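Fibrillarin-like rRNA/tRNA 2'-O-methyltransferase (Archaeoglobus fulgidus, PDB 1NT2) uses S-adenosylmethionine to methylate ribose 2'-hydroxyls at guide-RNA-specified sites in rRNA and tRNA, working with Nop5 in box C/D ribonucleoprotein particles. Local coordinates at residues L4-Y9 against A76-E81. Residues are numbered along the deposited sequence; the frame is centred on the assembly and turned at random.
Sequences LMRNVY and ADIVDE
The turn of the N-terminal beta hairpin, between strands 3-5 and 8-11, sits against the C-terminal end of helix 70-78. Asn-7, its CG beside its own backbone N (chi1 -76°), reaches the last helical turn with its amide: ND2 donates to Asp-77 O at 2.9 Å, in the plane of that carbonyl, and makes a weak hydrogen bond to OD1 of Asp-80, just beyond the helix. The same OD1 lies over one face of the Arg-6 guanidinium and forms a salt bridge with NH1 at 2.6 Å, the carboxylate and guanidinium planes 66° apart. Leu-4 and Met-5, both facing Val-8, form a classic beta bulge at the base of the turn. This hairpin belongs to the antiparallel N-terminal sheet, whereas helix 70-78 belongs to the Rossmann-like methyltransferase domain. Ile-78, the last residue of the helix, makes the apolar part of the contact: CG2 meets Arg-6 CB and, at 3.9 Å, Met-5 CE, while CD1 touches Val-8 CG2 at 4.1 Å. An alanine in place of Arg-6 removes the NH1 partner of Asp-80 and the CG and CD packed against Ile-78 O, and would probably loosen the turn's hold on the helix end. Asp-77 turns its carboxylate elsewhere, to Arg-104 and Arg-34; Trp-36 and Leu-55 also pack on Ile-78.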
loop_
_atom_site.group_PDB
_atom_site.type_symbol
_atom_site.label_atom_id
_atom_site.label_comp_id
_atom_site.label_asym_id
_atom_site.label_seq_id
_atom_site.Cartn_x
_atom_site.Cartn_y
_atom_site.Cartn_z
ATOM N N LEU A 4 -36.657 -3.434 -52.960
ATOM C CA LEU A 4 -35.200 -3.556 -53.054
ATOM C C LEU A 4 -34.698 -4.921 -52.623
ATOM O O LEU A 4 -33.686 -5.410 -53.122
ATOM C CB LEU A 4 -34.519 -2.502 -52.177
ATOM C CG LEU A 4 -34.781 -1.013 -52.412
ATOM C CD1 LEU A 4 -34.406 -0.234 -51.165
ATOM C CD2 LEU A 4 -33.983 -0.532 -53.609
ATOM N N MET A 5 -35.414 -5.530 -51.685
ATOM C CA MET A 5 -35.008 -6.816 -51.150
ATOM C C MET A 5 -36.118 -7.828 -51.007
ATOM O O MET A 5 -37.257 -7.599 -51.400
ATOM C CB MET A 5 -34.385 -6.635 -49.768
ATOM C CG MET A 5 -33.168 -5.739 -49.702
ATOM S SD MET A 5 -31.680 -6.685 -49.330
ATOM C CE MET A 5 -32.322 -7.898 -48.162
ATOM N N ARG A 6 -35.739 -8.939 -50.383
ATOM C CA ARG A 6 -36.601 -10.076 -50.125
ATOM C C ARG A 6 -37.982 -9.651 -49.674
ATOM O O ARG A 6 -38.968 -9.939 -50.344
ATOM C CB ARG A 6 -35.947 -10.972 -49.079
ATOM C CG ARG A 6 -36.074 -12.462 -49.367
ATOM C CD ARG A 6 -37.459 -12.953 -49.037
ATOM N NE ARG A 6 -37.636 -14.368 -49.327
ATOM C CZ ARG A 6 -38.726 -15.053 -49.001
ATOM N NH1 ARG A 6 -39.729 -14.453 -48.373
ATOM N NH2 ARG A 6 -38.820 -16.338 -49.304
ATOM N N ASN A 7 -38.069 -8.987 -48.535
ATOM C CA ASN A 7 -39.366 -8.521 -48.070
ATOM C C ASN A 7 -39.191 -7.068 -47.677
ATOM O O ASN A 7 -39.751 -6.586 -46.688
ATOM C CB ASN A 7 -39.857 -9.368 -46.892
ATOM C CG ASN A 7 -40.378 -10.729 -47.331
ATOM O OD1 ASN A 7 -41.224 -10.825 -48.223
ATOM N ND2 ASN A 7 -39.884 -11.785 -46.700
ATOM N N VAL A 8 -38.399 -6.380 -48.498
ATOM C CA VAL A 8 -38.065 -4.980 -48.294
ATOM C C VAL A 8 -38.666 -4.053 -49.344
ATOM O O VAL A 8 -38.384 -4.171 -50.540
ATOM C CB VAL A 8 -36.539 -4.798 -48.288
ATOM C CG1 VAL A 8 -36.189 -3.332 -48.196
ATOM C CG2 VAL A 8 -35.929 -5.568 -47.126
ATOM N N TYR A 9 -39.486 -3.120 -48.871
ATOM C CA TYR A 9 -40.144 -2.151 -49.728
ATOM C C TYR A 9 -40.010 -0.762 -49.126
ATOM O O TYR A 9 -39.558 -0.609 -47.987
ATOM C CB TYR A 9 -41.625 -2.493 -49.873
ATOM C CG TYR A 9 -41.873 -3.883 -50.380
ATOM C CD1 TYR A 9 -41.407 -4.285 -51.626
ATOM C CD2 TYR A 9 -42.559 -4.808 -49.605
ATOM C CE1 TYR A 9 -41.616 -5.581 -52.091
ATOM C CE2 TYR A 9 -42.774 -6.107 -50.056
ATOM C CZ TYR A 9 -42.300 -6.488 -51.299
ATOM O OH TYR A 9 -42.514 -7.772 -51.748
ATOM N N ALA A 76 -35.036 -11.274 -39.626
ATOM C CA ALA A 76 -35.922 -12.410 -39.445
ATOM C C ALA A 76 -37.123 -12.334 -40.380
ATOM O O ALA A 76 -37.711 -13.362 -40.727
ATOM C CB ALA A 76 -36.382 -12.477 -38.005
ATOM N N ASP A 77 -37.498 -11.122 -40.777
ATOM C CA ASP A 77 -38.623 -10.949 -41.688
ATOM C C ASP A 77 -38.156 -11.185 -43.111
ATOM O O ASP A 77 -38.926 -11.634 -43.964
ATOM C CB ASP A 77 -39.200 -9.537 -41.601
ATOM C CG ASP A 77 -40.015 -9.313 -40.350
ATOM O OD1 ASP A 77 -40.522 -10.313 -39.794
ATOM O OD2 ASP A 77 -40.160 -8.132 -39.944
ATOM N N ILE A 78 -36.893 -10.858 -43.362
ATOM C CA ILE A 78 -36.291 -11.034 -44.674
ATOM C C ILE A 78 -36.102 -12.530 -44.917
ATOM O O ILE A 78 -36.563 -13.069 -45.923
ATOM C CB ILE A 78 -34.938 -10.309 -44.744
ATOM C CG1 ILE A 78 -35.152 -8.814 -44.464
ATOM C CG2 ILE A 78 -34.296 -10.523 -46.108
ATOM C CD1 ILE A 78 -33.890 -7.961 -44.498
ATOM N N VAL A 79 -35.437 -13.199 -43.982
ATOM C CA VAL A 79 -35.213 -14.641 -44.067
ATOM C C VAL A 79 -36.321 -15.355 -43.276
ATOM O O VAL A 79 -36.076 -15.912 -42.213
ATOM C CB VAL A 79 -33.819 -15.005 -43.484
ATOM C CG1 VAL A 79 -33.624 -16.505 -43.463
ATOM C CG2 VAL A 79 -32.732 -14.354 -44.320
ATOM N N ASP A 80 -37.544 -15.322 -43.799
ATOM C CA ASP A 80 -38.688 -15.947 -43.129
ATOM C C ASP A 80 -38.744 -17.459 -43.307
ATOM O O ASP A 80 -39.475 -18.154 -42.590
ATOM C CB ASP A 80 -39.992 -15.338 -43.649
ATOM C CG ASP A 80 -40.099 -15.386 -45.163
ATOM O OD1 ASP A 80 -39.211 -14.821 -45.840
ATOM O OD2 ASP A 80 -41.074 -15.984 -45.668
ATOM N N GLU A 81 -37.975 -17.954 -44.272
ATOM C CA GLU A 81 -37.919 -19.379 -44.576
ATOM C C GLU A 81 -36.493 -19.870 -44.332
ATOM O O GLU A 81 -36.005 -20.784 -45.008
ATOM C CB GLU A 81 -38.311 -19.619 -46.044
ATOM C CG GLU A 81 -39.605 -18.916 -46.493
ATOM C CD GLU A 81 -40.833 -19.816 -46.456
ATOM O OE1 GLU A 81 -40.833 -20.839 -47.172
ATOM O OE2 GLU A 81 -41.796 -19.497 -45.720
#